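Local coordinates for PHD finger protein 3 (Homo sapiens, PDB 6IC9) that reads the phosphorylated C-terminal repeats of RNA polymerase II through its SPOC domain and regulates neuronal gene expression, at residues 58-63 and 102-107. Residues are numbered along the deposited sequence; the frame is centred on the assembly and turned at random.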
# COMPACT_ATOMS: atom_id res chain seq x y z
N GLN A 58 -10.20 8.01 -6.11
CA GLN A 58 -10.17 9.46 -6.26
C GLN A 58 -10.04 10.16 -4.90
O GLN A 58 -9.36 11.20 -4.80
CB GLN A 58 -11.41 9.92 -7.01
CG GLN A 58 -11.39 11.41 -7.36
CD GLN A 58 -10.21 11.75 -8.26
OE1 GLN A 58 -10.03 11.13 -9.32
NE2 GLN A 58 -9.39 12.69 -7.84
N THR A 59 -10.67 9.62 -3.84
CA THR A 59 -10.52 10.21 -2.51
C THR A 59 -9.06 10.17 -2.07
O THR A 59 -8.54 11.16 -1.55
CB THR A 59 -11.43 9.49 -1.51
OG1 THR A 59 -12.79 9.59 -1.95
CG2 THR A 59 -11.33 10.15 -0.11
N VAL A 60 -8.39 9.03 -2.26
CA VAL A 60 -6.96 8.95 -1.95
C VAL A 60 -6.16 9.96 -2.75
O VAL A 60 -5.26 10.62 -2.22
CB VAL A 60 -6.47 7.52 -2.19
CG1 VAL A 60 -4.91 7.44 -2.04
CG2 VAL A 60 -7.12 6.64 -1.12
N TRP A 61 -6.39 10.05 -4.08
CA TRP A 61 -5.55 10.94 -4.88
C TRP A 61 -5.81 12.42 -4.57
O TRP A 61 -4.88 13.22 -4.58
CB TRP A 61 -5.72 10.65 -6.38
CG TRP A 61 -5.27 9.22 -6.66
CD1 TRP A 61 -6.00 8.25 -7.28
CD2 TRP A 61 -4.02 8.61 -6.29
NE1 TRP A 61 -5.28 7.08 -7.32
CE2 TRP A 61 -4.07 7.27 -6.71
CE3 TRP A 61 -2.88 9.07 -5.61
CZ2 TRP A 61 -3.01 6.37 -6.49
CZ3 TRP A 61 -1.82 8.19 -5.40
CH2 TRP A 61 -1.90 6.84 -5.84
N ASP A 62 -7.05 12.79 -4.25
CA ASP A 62 -7.29 14.16 -3.76
C ASP A 62 -6.53 14.42 -2.47
O ASP A 62 -5.87 15.45 -2.32
CB ASP A 62 -8.79 14.36 -3.53
CG ASP A 62 -9.59 14.39 -4.81
OD1 ASP A 62 -10.84 14.34 -4.75
OD2 ASP A 62 -8.97 14.42 -5.88
N TYR A 63 -6.55 13.46 -1.53
CA TYR A 63 -5.83 13.59 -0.28
C TYR A 63 -4.33 13.67 -0.50
O TYR A 63 -3.62 14.47 0.14
CB TYR A 63 -6.21 12.38 0.59
CG TYR A 63 -5.47 12.25 1.87
CD1 TYR A 63 -4.87 11.04 2.22
CD2 TYR A 63 -5.36 13.33 2.74
CE1 TYR A 63 -4.20 10.88 3.43
CE2 TYR A 63 -4.68 13.18 3.98
CZ TYR A 63 -4.10 11.97 4.30
OH TYR A 63 -3.46 11.82 5.49
N LYS A 102 -12.78 -1.72 -7.74
CA LYS A 102 -12.15 -0.44 -8.02
C LYS A 102 -12.05 0.36 -6.73
O LYS A 102 -12.54 1.49 -6.61
CB LYS A 102 -12.91 0.35 -9.10
CG LYS A 102 -13.04 -0.44 -10.41
CD LYS A 102 -13.97 0.29 -11.39
CE LYS A 102 -14.09 -0.51 -12.70
NZ LYS A 102 -12.75 -0.61 -13.34
N ARG A 103 -11.46 -0.28 -5.72
CA ARG A 103 -11.23 0.36 -4.43
C ARG A 103 -9.77 0.16 -4.07
O ARG A 103 -9.09 -0.71 -4.62
CB ARG A 103 -12.14 -0.23 -3.31
CG ARG A 103 -13.68 0.03 -3.52
CD ARG A 103 -14.00 1.51 -3.36
NE ARG A 103 -15.44 1.79 -3.45
CZ ARG A 103 -16.07 2.09 -4.58
NH1 ARG A 103 -15.40 2.09 -5.72
NH2 ARG A 103 -17.37 2.35 -4.61
N TYR A 104 -9.33 0.95 -3.11
CA TYR A 104 -8.09 0.68 -2.40
C TYR A 104 -8.40 0.18 -0.99
O TYR A 104 -9.45 0.48 -0.41
CB TYR A 104 -7.20 1.94 -2.31
CG TYR A 104 -6.73 2.52 -3.64
CD1 TYR A 104 -6.80 1.76 -4.85
CD2 TYR A 104 -6.21 3.82 -3.69
CE1 TYR A 104 -6.40 2.32 -6.07
CE2 TYR A 104 -5.78 4.37 -4.93
CZ TYR A 104 -5.88 3.61 -6.09
OH TYR A 104 -5.46 4.13 -7.30
N GLY A 105 -7.45 -0.53 -0.40
CA GLY A 105 -7.57 -0.94 1.01
C GLY A 105 -7.01 0.14 1.93
O GLY A 105 -6.06 0.85 1.57
N VAL A 106 -7.55 0.21 3.15
CA VAL A 106 -7.09 1.15 4.18
C VAL A 106 -6.55 0.36 5.37
O VAL A 106 -7.27 -0.47 5.95
CB VAL A 106 -8.22 2.08 4.65
CG1 VAL A 106 -7.64 3.13 5.62
CG2 VAL A 106 -8.87 2.77 3.41
N ALA A 107 -5.28 0.60 5.74
CA ALA A 107 -4.72 -0.02 6.94
C ALA A 107 -5.32 0.62 8.18
O ALA A 107 -5.48 1.84 8.27
CB ALA A 107 -3.17 0.10 6.98
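Trp61 and Tyr104 both set CG beside the backbone N and opposite the carbonyl carbon (chi1 -62° in each), and these torsions help to bring the indole and the phenol together between helix 57-70 and strand 104-107 of the SPOC domain. The two side chains cross at about a right angle. Their planes stand at 82°, with the five-membered ring of Trp61 and the ring of Tyr104 centred 5.6 Å apart; the rings meet obliquely. A hydrogen bond runs from Trp61 NE1 to Tyr104 OH, 3.0 Å long. It is bent, at 137° over the hydrogen, and the hydroxyl is tilted 17° from the indole plane. This bond gives the indole N-H a partner and should restrict rotation of the indole. Carbon contacts back it up: Trp61 CZ2 lies 3.8 Å from Tyr104 CE2, while Trp61 NE1 and CE2 sit at the edge of the tyrosine ring. Val60, the preceding residue on the helix, points its CB toward the strand. Tyr104 is thus touched at CD2 by the valine and at CE2 and OH by the tryptophan. Pro129 touches both aromatic side chains, while Leu151 of strand 147-155 meets Val60 and Trp61, which places the contact in the packing of the helix against the sheet. The bound phosphopeptide packs on Thr59, Tyr63 and Val106 of the same two segments. The valine contact is apolar, Val60 CG2 approaching Tyr104 CD2 obliquely at 3.9 Å.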